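Local coordinates for protein putative cathepsin d (Ixodes ricinus, PDB 5N7N) that probably cleaves proteins as an aspartic endopeptidase of the cathepsin D type, captured here as its zymogen, at residues F53-D58 and G145-A150; G60-W65 and V159-D164; R3-R8 and Y41-I46; V33-V38 and Y101-V106. One frame throughout, in Å; residues are numbered along the deposited sequence.

Interaction 1 (F53-D58 and G145-A150); sequences FQVIFD and GILGLA
Ile56 pairs with Ile146, and Phe57 with Leu147, as parallel strands at the heart of the N-terminal lobe. It is half of the psi motif of pepsin-like proteases: strand 145-148 lies between strands 51-58 and 64-67, parallel to the first and antiparallel to the second. The short strand axes diverge by 42°. Within the strands three backbone bonds join them. Ile56 N donates to Gly145 O at 3.1 Å, and Leu147 N to Ile56 O at 2.9 Å. Asp58 N reaches Leu147 O (3.1 Å). One face carries Val55, Phe57 and Leu147. Leu147 CB receives Val55 CG2 at 3.9 Å, while Leu147 CD1 reaches the Phe57 ring obliquely. The other face belongs to Ile56, Asp58 and Ile146; the two isoleucines lie side by side, and Ile146 CG2 comes within 3.9 Å of Asp58 CB. Asp58 is one of the two predicted catalytic positions. With CG anti to the backbone N (chi1 -179°), its carboxylate is directed to bonds with Gly60 N and Ser61 OG. Past the strand end, Leu149 CD1 packs on Phe57 CB (3.9 Å), near the ring plane, and a fourth bond runs from Leu149 N to Asp58 O (2.8 Å), 46° out of the carbonyl plane.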
# COMPACT_ATOMS: atom_id res chain seq x y z
N PHE A 53 2.42 -8.37 -17.09
CA PHE A 53 1.54 -8.36 -15.95
C PHE A 53 1.37 -6.97 -15.40
O PHE A 53 2.23 -6.12 -15.58
CB PHE A 53 2.09 -9.27 -14.85
CG PHE A 53 2.17 -10.71 -15.26
CD1 PHE A 53 3.30 -11.20 -15.89
CD2 PHE A 53 1.09 -11.56 -15.07
CE1 PHE A 53 3.36 -12.53 -16.31
CE2 PHE A 53 1.15 -12.89 -15.47
CZ PHE A 53 2.28 -13.37 -16.10
N GLN A 54 0.24 -6.77 -14.74
CA GLN A 54 -0.00 -5.62 -13.91
C GLN A 54 0.04 -6.11 -12.45
O GLN A 54 -0.64 -7.08 -12.09
CB GLN A 54 -1.36 -5.00 -14.26
CG GLN A 54 -1.58 -4.71 -15.76
CD GLN A 54 -0.70 -3.60 -16.33
OE1 GLN A 54 0.02 -2.92 -15.59
NE2 GLN A 54 -0.76 -3.41 -17.64
N VAL A 55 0.85 -5.45 -11.62
CA VAL A 55 1.02 -5.82 -10.20
C VAL A 55 0.90 -4.61 -9.28
O VAL A 55 1.22 -3.49 -9.66
CB VAL A 55 2.39 -6.51 -9.93
CG1 VAL A 55 2.48 -7.86 -10.63
CG2 VAL A 55 3.58 -5.62 -10.31
N ILE A 56 0.50 -4.86 -8.03
CA ILE A 56 0.54 -3.82 -7.02
C ILE A 56 1.94 -3.71 -6.45
O ILE A 56 2.50 -4.69 -5.95
CB ILE A 56 -0.45 -4.10 -5.90
CG1 ILE A 56 -1.85 -4.12 -6.48
CG2 ILE A 56 -0.37 -3.03 -4.82
CD1 ILE A 56 -2.63 -5.31 -6.01
N PHE A 57 2.50 -2.50 -6.51
CA PHE A 57 3.78 -2.21 -5.88
C PHE A 57 3.48 -1.82 -4.43
O PHE A 57 2.93 -0.75 -4.17
CB PHE A 57 4.51 -1.12 -6.64
CG PHE A 57 5.02 -1.57 -7.97
CD1 PHE A 57 4.15 -1.71 -9.04
CD2 PHE A 57 6.37 -1.87 -8.15
CE1 PHE A 57 4.62 -2.15 -10.27
CE2 PHE A 57 6.83 -2.31 -9.38
CZ PHE A 57 5.95 -2.45 -10.44
N ASP A 58 3.85 -2.73 -3.52
CA ASP A 58 3.33 -2.77 -2.15
C ASP A 58 4.44 -2.78 -1.09
O ASP A 58 5.11 -3.81 -0.86
CB ASP A 58 2.43 -4.00 -1.96
CG ASP A 58 1.82 -4.09 -0.56
OD1 ASP A 58 1.69 -3.04 0.12
OD2 ASP A 58 1.45 -5.21 -0.14
N GLY A 145 -1.21 -9.71 -9.80
CA GLY A 145 -0.61 -10.14 -8.54
C GLY A 145 -0.02 -8.99 -7.77
O GLY A 145 -0.41 -7.85 -7.97
N ILE A 146 0.91 -9.30 -6.86
CA ILE A 146 1.59 -8.31 -6.04
C ILE A 146 3.09 -8.46 -6.19
O ILE A 146 3.59 -9.57 -6.34
CB ILE A 146 1.22 -8.42 -4.55
CG1 ILE A 146 -0.23 -7.99 -4.34
CG2 ILE A 146 2.10 -7.54 -3.66
CD1 ILE A 146 -1.18 -9.14 -4.37
N LEU A 147 3.78 -7.31 -6.15
CA LEU A 147 5.21 -7.21 -6.01
C LEU A 147 5.50 -6.44 -4.71
O LEU A 147 5.26 -5.23 -4.62
CB LEU A 147 5.81 -6.49 -7.22
CG LEU A 147 7.34 -6.44 -7.37
CD1 LEU A 147 7.75 -6.20 -8.82
CD2 LEU A 147 7.97 -5.36 -6.48
N GLY A 148 6.02 -7.15 -3.72
CA GLY A 148 6.29 -6.59 -2.40
C GLY A 148 7.62 -5.84 -2.34
O GLY A 148 8.64 -6.30 -2.89
N LEU A 149 7.62 -4.69 -1.67
CA LEU A 149 8.81 -3.84 -1.56
C LEU A 149 9.29 -3.69 -0.12
O LEU A 149 10.13 -2.84 0.18
CB LEU A 149 8.54 -2.47 -2.19
CG LEU A 149 8.26 -2.49 -3.70
CD1 LEU A 149 7.48 -1.26 -4.13
CD2 LEU A 149 9.55 -2.62 -4.49
N ALA A 150 8.78 -4.55 0.76
CA ALA A 150 9.23 -4.57 2.15
C ALA A 150 10.51 -5.40 2.30
O ALA A 150 11.06 -5.91 1.32
CB ALA A 150 8.13 -5.11 3.03

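Interaction 2 (G60-W65 and V159-D164); sequences GSANLW and VVPVFD
The turn leaving the Asp-Thr-Gly triplet of the predicted active site packs against the start of helix 162-168, where Ala62 meets Pro161, the N-cap residue of that helix. Ala62 CB touches Pro161 CG at 3.8 Å, and the same proline lays its CB 3.3 Å from Ala62 O. That carbonyl also takes part in the polar link of the contact: a water donates to Ala62 O (3.1 Å) and accepts from Val162 N (2.9 Å), bridging the turn to a backbone N-H of the first helical turn. In the psi motif of the aspartic protease lobe this turn leads into strand 64-67, which runs antiparallel to the central strand 145-148, with Asn63 and Gly148 bonded through their backbones. Leu64, at the strand's beginning, has its CG anti to the backbone N (chi1 171°), an arrangement that brings CD2 to 3.8 Å from Val162 CG2; both side chains also rest on Leu147. Asn63 sets out away from the loop 159-161, yet its amide returns to it. Its OD1 accepts a bond from Val156 N, outside the two segments, while Val159 CG2 sits 3.3 Å from that oxygen, the two side chains meeting at about a right angle.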
# COMPACT_ATOMS: atom_id res chain seq x y z
N GLY A 60 3.87 -2.69 1.96
CA GLY A 60 3.34 -3.52 3.04
C GLY A 60 3.62 -5.02 2.99
O GLY A 60 3.24 -5.74 3.92
N SER A 61 4.25 -5.50 1.92
CA SER A 61 4.60 -6.92 1.81
C SER A 61 5.92 -7.08 1.06
O SER A 61 6.45 -6.12 0.53
CB SER A 61 3.49 -7.68 1.10
OG SER A 61 3.28 -7.17 -0.21
N ALA A 62 6.46 -8.30 1.06
CA ALA A 62 7.76 -8.56 0.44
C ALA A 62 7.78 -9.63 -0.65
O ALA A 62 8.84 -9.93 -1.21
CB ALA A 62 8.76 -8.91 1.53
N ASN A 63 6.62 -10.20 -0.98
CA ASN A 63 6.55 -11.30 -1.94
C ASN A 63 6.18 -10.82 -3.34
O ASN A 63 5.40 -9.89 -3.50
CB ASN A 63 5.50 -12.30 -1.49
CG ASN A 63 5.81 -12.88 -0.14
OD1 ASN A 63 6.91 -13.40 0.06
ND2 ASN A 63 4.86 -12.80 0.80
N LEU A 64 6.76 -11.48 -4.34
CA LEU A 64 6.31 -11.39 -5.72
C LEU A 64 5.48 -12.65 -6.04
O LEU A 64 6.01 -13.77 -5.95
CB LEU A 64 7.51 -11.30 -6.67
CG LEU A 64 7.26 -11.40 -8.18
CD1 LEU A 64 6.42 -10.25 -8.69
CD2 LEU A 64 8.57 -11.45 -8.93
N TRP A 65 4.20 -12.48 -6.39
CA TRP A 65 3.42 -13.59 -6.94
C TRP A 65 2.51 -13.17 -8.10
O TRP A 65 2.08 -12.03 -8.17
CB TRP A 65 2.59 -14.29 -5.87
CG TRP A 65 1.46 -13.49 -5.25
CD1 TRP A 65 1.49 -12.85 -4.06
CD2 TRP A 65 0.14 -13.32 -5.78
NE1 TRP A 65 0.29 -12.27 -3.81
CE2 TRP A 65 -0.56 -12.53 -4.85
CE3 TRP A 65 -0.52 -13.75 -6.95
CZ2 TRP A 65 -1.90 -12.16 -5.04
CZ3 TRP A 65 -1.81 -13.37 -7.16
CH2 TRP A 65 -2.51 -12.58 -6.20
N VAL A 159 11.48 -17.06 -1.32
CA VAL A 159 11.55 -15.82 -2.09
C VAL A 159 12.43 -14.78 -1.41
O VAL A 159 12.47 -14.65 -0.17
CB VAL A 159 10.17 -15.26 -2.54
CG1 VAL A 159 9.18 -16.37 -2.77
CG2 VAL A 159 9.60 -14.22 -1.61
N VAL A 160 13.17 -14.09 -2.27
CA VAL A 160 13.98 -12.95 -1.95
C VAL A 160 13.24 -11.83 -2.67
O VAL A 160 12.91 -11.97 -3.85
CB VAL A 160 15.41 -13.09 -2.53
CG1 VAL A 160 16.22 -11.81 -2.31
CG2 VAL A 160 16.12 -14.27 -1.88
N PRO A 161 12.94 -10.74 -1.95
CA PRO A 161 12.11 -9.71 -2.59
C PRO A 161 12.78 -9.08 -3.80
O PRO A 161 14.01 -9.08 -3.88
CB PRO A 161 11.92 -8.68 -1.48
CG PRO A 161 12.11 -9.44 -0.22
CD PRO A 161 13.14 -10.47 -0.52
N VAL A 162 11.97 -8.55 -4.70
CA VAL A 162 12.47 -8.00 -5.96
C VAL A 162 13.56 -6.94 -5.76
O VAL A 162 14.61 -7.01 -6.39
CB VAL A 162 11.32 -7.44 -6.82
CG1 VAL A 162 11.87 -6.59 -7.97
CG2 VAL A 162 10.46 -8.57 -7.38
N PHE A 163 13.31 -5.99 -4.86
CA PHE A 163 14.25 -4.89 -4.66
C PHE A 163 15.59 -5.38 -4.12
O PHE A 163 16.63 -4.90 -4.56
CB PHE A 163 13.68 -3.82 -3.75
CG PHE A 163 14.47 -2.55 -3.74
CD1 PHE A 163 14.43 -1.68 -4.83
CD2 PHE A 163 15.27 -2.21 -2.66
CE1 PHE A 163 15.16 -0.51 -4.84
CE2 PHE A 163 16.01 -1.04 -2.67
CZ PHE A 163 15.95 -0.19 -3.76
N ASP A 164 15.56 -6.35 -3.22
CA ASP A 164 16.80 -6.96 -2.69
C ASP A 164 17.68 -7.56 -3.75
O ASP A 164 18.90 -7.44 -3.67
CB ASP A 164 16.50 -8.04 -1.65
CG ASP A 164 15.96 -7.46 -0.40
OD1 ASP A 164 14.93 -6.77 -0.49
OD2 ASP A 164 16.58 -7.67 0.66
O HOH W 1 9.14 -8.72 -4.02

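Interaction 3 (R3-R8 and Y41-I46); sequences RIPLTR and YGPISI
Thr7 and Tyr41 form the tight end of this contact, an antiparallel hydrogen-bonded pair joining strand 2-8 of the prosegment to strand 40-46. Thr7 N donates to Tyr41 O (2.9 Å), and Tyr41 N returns a bond to Thr7 O (3.0 Å). On the face with Thr7, Tyr41 CG stands between its own backbone N and carbonyl carbon (chi1 69°), which brings the ring alongside Thr7. Thr7 CB sits over one ring face, 4.0 Å from the centroid, in a CH-pi contact shifted toward the rim at CZ. On the buried side, Leu6 CD2 reaches Tyr41 O at 3.5 Å, next to Gly42, which has no side chain, and Ile4 CG1 stays 3.9 Å from Pro43 O. Farther along, the strands splay apart, their axes at 139°. On the solvent side with Thr7, Pro5 O approaches Pro43 CD to 3.6 Å, while the two proline rings keep farther apart, CD to CD at 4.2 Å. Strand 192-196 takes the other edge of strand 2-8, completing the arrangement known from pepsinogen-like zymogens. Because main-chain bonds and apolar touches do the joining, with no side-chain salt bridge between the segments, the pairing is consistent with a strand that could be exchanged during activation.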
# COMPACT_ATOMS: atom_id res chain seq x y z
N ARG A 3 12.19 4.05 -14.12
CA ARG A 3 10.96 4.70 -13.72
C ARG A 3 9.76 3.85 -14.13
O ARG A 3 9.58 3.58 -15.31
CB ARG A 3 10.91 6.06 -14.43
CG ARG A 3 10.23 7.18 -13.66
CD ARG A 3 10.26 8.46 -14.48
NE ARG A 3 11.54 9.16 -14.41
CZ ARG A 3 11.89 10.07 -13.49
NH1 ARG A 3 11.07 10.42 -12.50
NH2 ARG A 3 13.10 10.63 -13.54
N ILE A 4 8.93 3.45 -13.15
CA ILE A 4 7.69 2.71 -13.42
C ILE A 4 6.44 3.57 -13.18
O ILE A 4 6.27 4.12 -12.09
CB ILE A 4 7.64 1.32 -12.71
CG1 ILE A 4 7.79 0.20 -13.74
CG2 ILE A 4 6.32 1.03 -11.98
CD1 ILE A 4 9.05 0.25 -14.58
N PRO A 5 5.56 3.65 -14.20
CA PRO A 5 4.37 4.47 -14.06
C PRO A 5 3.25 3.67 -13.38
O PRO A 5 3.00 2.51 -13.73
CB PRO A 5 4.00 4.81 -15.51
CG PRO A 5 4.55 3.68 -16.33
CD PRO A 5 5.54 2.91 -15.49
N LEU A 6 2.58 4.31 -12.44
CA LEU A 6 1.48 3.71 -11.72
C LEU A 6 0.12 4.20 -12.23
O LEU A 6 -0.04 5.37 -12.63
CB LEU A 6 1.61 4.00 -10.22
CG LEU A 6 2.83 3.39 -9.54
CD1 LEU A 6 2.91 3.83 -8.08
CD2 LEU A 6 2.77 1.87 -9.64
N THR A 7 -0.86 3.30 -12.22
CA THR A 7 -2.23 3.63 -12.55
C THR A 7 -3.09 3.43 -11.31
O THR A 7 -2.95 2.44 -10.59
CB THR A 7 -2.76 2.77 -13.70
OG1 THR A 7 -1.81 2.82 -14.78
CG2 THR A 7 -4.12 3.29 -14.18
N ARG A 8 -3.98 4.39 -11.08
CA ARG A 8 -4.91 4.38 -9.95
C ARG A 8 -6.23 3.82 -10.44
O ARG A 8 -6.64 4.12 -11.55
CB ARG A 8 -5.10 5.80 -9.41
CG ARG A 8 -5.64 5.86 -7.98
CD ARG A 8 -6.16 7.24 -7.62
NE ARG A 8 -7.58 7.35 -7.98
CZ ARG A 8 -8.62 7.13 -7.16
NH1 ARG A 8 -8.44 6.81 -5.87
NH2 ARG A 8 -9.86 7.25 -7.64
N TYR A 41 -1.54 0.05 -9.41
CA TYR A 41 -0.76 -1.01 -10.06
C TYR A 41 0.20 -0.46 -11.08
O TYR A 41 0.08 0.66 -11.53
CB TYR A 41 -1.67 -2.07 -10.73
CG TYR A 41 -2.42 -1.59 -11.95
CD1 TYR A 41 -1.82 -1.58 -13.20
CD2 TYR A 41 -3.73 -1.15 -11.85
CE1 TYR A 41 -2.49 -1.15 -14.33
CE2 TYR A 41 -4.43 -0.71 -12.98
CZ TYR A 41 -3.79 -0.71 -14.22
OH TYR A 41 -4.42 -0.28 -15.37
N GLY A 42 1.15 -1.30 -11.47
CA GLY A 42 2.14 -0.95 -12.47
C GLY A 42 2.57 -2.19 -13.22
O GLY A 42 2.38 -3.32 -12.72
N PRO A 43 3.14 -2.02 -14.42
CA PRO A 43 3.48 -3.19 -15.22
C PRO A 43 4.88 -3.74 -14.93
O PRO A 43 5.80 -3.00 -14.61
CB PRO A 43 3.39 -2.65 -16.66
CG PRO A 43 3.79 -1.20 -16.53
CD PRO A 43 3.54 -0.77 -15.10
N ILE A 44 4.98 -5.06 -15.03
CA ILE A 44 6.25 -5.79 -15.00
C ILE A 44 6.14 -6.83 -16.09
O ILE A 44 5.07 -7.02 -16.66
CB ILE A 44 6.48 -6.55 -13.67
CG1 ILE A 44 5.32 -7.53 -13.38
CG2 ILE A 44 6.63 -5.57 -12.53
CD1 ILE A 44 5.65 -8.62 -12.39
N SER A 45 7.21 -7.55 -16.34
CA SER A 45 7.12 -8.73 -17.17
C SER A 45 8.07 -9.80 -16.66
O SER A 45 9.09 -9.48 -16.06
CB SER A 45 7.35 -8.39 -18.65
OG SER A 45 8.72 -8.21 -18.91
N ILE A 46 7.71 -11.05 -16.89
CA ILE A 46 8.46 -12.21 -16.41
C ILE A 46 8.79 -13.11 -17.60
O ILE A 46 7.97 -13.31 -18.49
CB ILE A 46 7.64 -13.02 -15.38
CG1 ILE A 46 7.16 -12.15 -14.19
CG2 ILE A 46 8.41 -14.22 -14.87
CD1 ILE A 46 8.22 -11.66 -13.22

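Interaction 4 (V33-V38 and Y101-V106); sequences VNLLDV and YGSGNV
Tyr101 presses its ring against Val33 where the tip of the flap, the beta-hairpin that closes over the cleft of pepsin-like proteases, meets an N-terminal part of the zymogen chain. Followed outward, Tyr101 CB lies 3.5 Å from Val33 O, and CG is still near that oxygen (3.7 Å). The ring then turns one face to Val33, whose CB stands 3.5 Å above the plane, over the ring centre, in a CH-pi contact. CD1 lies beside Val33 CB, CD2 beside CG1 as well, and CE1 meets CB and CG2. CE2 meets Val33 CG1 closely (3.4 Å) and takes Leu35 CD2 near the ring edge. CZ has Val33 CB as its nearest neighbour, and OH is bonded to Trp65 NE1, the tyrosine-tryptophan pair familiar from pepsins. Val106 CG2 lies over the opposite face, so the ring is clamped between two valines.

Gly102 N donates to Val33 O (2.8 Å), while Ser103 OG, placed between its own N and carbonyl carbon (chi1 39°), accepts from Leu35 N at 2.9 Å, a fairly straight bond (165°). The same OG is bonded to an ammonium ion, probably from the crystallisation liquor. Tyr101 to Gly104 form a type I turn. Facing it, Asn34 OD1 accepts from Leu36 N (3.0 Å) in an Asx turn and packs on Ser103 CB, while ND2 is held by Tyr28 OH. Helix 12-18 flanks the loop through Arg13; Ile146 of strand 145-148 supports Leu35 and Tyr101, and Val33 rests on Asp58 of strand 51-58.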
# COMPACT_ATOMS: atom_id res chain seq x y z
N VAL A 33 -1.87 -7.82 3.73
CA VAL A 33 -2.29 -7.39 2.41
C VAL A 33 -3.78 -7.70 2.31
O VAL A 33 -4.24 -8.74 2.80
CB VAL A 33 -1.55 -8.15 1.30
CG1 VAL A 33 -1.97 -7.65 -0.08
CG2 VAL A 33 -0.05 -8.00 1.46
N ASN A 34 -4.54 -6.79 1.72
CA ASN A 34 -5.94 -7.02 1.44
C ASN A 34 -6.25 -6.54 0.02
O ASN A 34 -6.18 -5.35 -0.27
CB ASN A 34 -6.82 -6.33 2.47
CG ASN A 34 -8.25 -6.85 2.47
OD1 ASN A 34 -8.86 -7.03 1.42
ND2 ASN A 34 -8.81 -7.08 3.65
N LEU A 35 -6.60 -7.48 -0.85
CA LEU A 35 -6.83 -7.20 -2.26
C LEU A 35 -8.09 -6.36 -2.50
O LEU A 35 -8.21 -5.75 -3.55
CB LEU A 35 -6.93 -8.52 -3.05
CG LEU A 35 -5.73 -9.47 -2.94
CD1 LEU A 35 -5.92 -10.71 -3.80
CD2 LEU A 35 -4.44 -8.77 -3.33
N LEU A 36 -9.00 -6.31 -1.53
CA LEU A 36 -10.13 -5.40 -1.61
C LEU A 36 -9.73 -3.92 -1.51
O LEU A 36 -10.51 -3.07 -1.95
CB LEU A 36 -11.16 -5.71 -0.52
CG LEU A 36 -11.72 -7.13 -0.48
CD1 LEU A 36 -12.68 -7.31 0.68
CD2 LEU A 36 -12.41 -7.47 -1.79
N ASP A 37 -8.55 -3.64 -0.95
CA ASP A 37 -8.11 -2.27 -0.58
C ASP A 37 -7.03 -1.69 -1.47
O ASP A 37 -6.71 -0.50 -1.37
CB ASP A 37 -7.58 -2.27 0.86
CG ASP A 37 -8.65 -2.63 1.87
OD1 ASP A 37 -9.77 -2.10 1.75
OD2 ASP A 37 -8.39 -3.42 2.81
N VAL A 38 -6.45 -2.51 -2.33
CA VAL A 38 -5.36 -2.08 -3.20
C VAL A 38 -5.88 -1.15 -4.28
O VAL A 38 -6.98 -1.35 -4.81
CB VAL A 38 -4.60 -3.28 -3.82
CG1 VAL A 38 -3.96 -4.12 -2.72
CG2 VAL A 38 -5.52 -4.12 -4.71
N TYR A 101 -3.70 -13.49 3.81
CA TYR A 101 -4.19 -12.18 3.39
C TYR A 101 -5.52 -11.88 4.07
O TYR A 101 -6.32 -12.78 4.31
CB TYR A 101 -4.39 -12.12 1.88
CG TYR A 101 -3.17 -11.79 1.06
CD1 TYR A 101 -1.87 -12.08 1.51
CD2 TYR A 101 -3.30 -11.23 -0.21
CE1 TYR A 101 -0.76 -11.79 0.73
CE2 TYR A 101 -2.19 -10.94 -0.99
CZ TYR A 101 -0.93 -11.22 -0.51
OH TYR A 101 0.17 -10.94 -1.27
N GLY A 102 -5.76 -10.59 4.32
CA GLY A 102 -7.04 -10.13 4.86
C GLY A 102 -8.23 -10.49 3.97
O GLY A 102 -9.34 -10.67 4.48
N SER A 103 -7.99 -10.62 2.66
CA SER A 103 -9.01 -10.99 1.69
C SER A 103 -9.15 -12.52 1.42
O SER A 103 -9.93 -12.91 0.56
CB SER A 103 -8.77 -10.23 0.36
OG SER A 103 -7.38 -10.14 0.05
N GLY A 104 -8.45 -13.37 2.19
CA GLY A 104 -8.39 -14.82 1.91
C GLY A 104 -7.01 -15.22 1.40
O GLY A 104 -6.35 -14.45 0.71
N ASN A 105 -6.58 -16.43 1.73
CA ASN A 105 -5.22 -16.87 1.47
C ASN A 105 -4.82 -16.92 0.01
O ASN A 105 -5.66 -17.07 -0.88
CB ASN A 105 -4.97 -18.26 2.05
CG ASN A 105 -4.91 -18.28 3.57
OD1 ASN A 105 -5.12 -17.28 4.26
ND2 ASN A 105 -4.63 -19.45 4.10
N VAL A 106 -3.51 -16.84 -0.20
CA VAL A 106 -2.90 -16.97 -1.50
C VAL A 106 -1.91 -18.13 -1.39
O VAL A 106 -1.14 -18.18 -0.43
CB VAL A 106 -2.19 -15.67 -1.89
CG1 VAL A 106 -1.40 -15.87 -3.18
CG2 VAL A 106 -3.21 -14.55 -2.05

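Overall arrangement
Interactions 1 and 2, with centres about 8 Å apart, share the psi motif: strand 145-148 of interaction 1 bonds to Asn63 of interaction 2, Gly148 N to Asn63 O at 2.8 Å, while the own partner of 60-65 is the start of helix 162-168. Interaction 3 adds strand 40-46, and then 2-8, beside strand 51-58, Val55 O accepting from Gly42 N at 2.8 Å. Interaction 4 closes over the cleft: Val33 CG2 lies 3.6 Å from Asp58 OD2, and Leu35 CD2 packs 3.4 Å from Ile146 CD1. The side chain of Asp58 is about 3 Å from that of Asn249, the altered residue at the second predicted catalytic position. Thus the N-terminal region both joins the sheet and occupies the site beneath the flap.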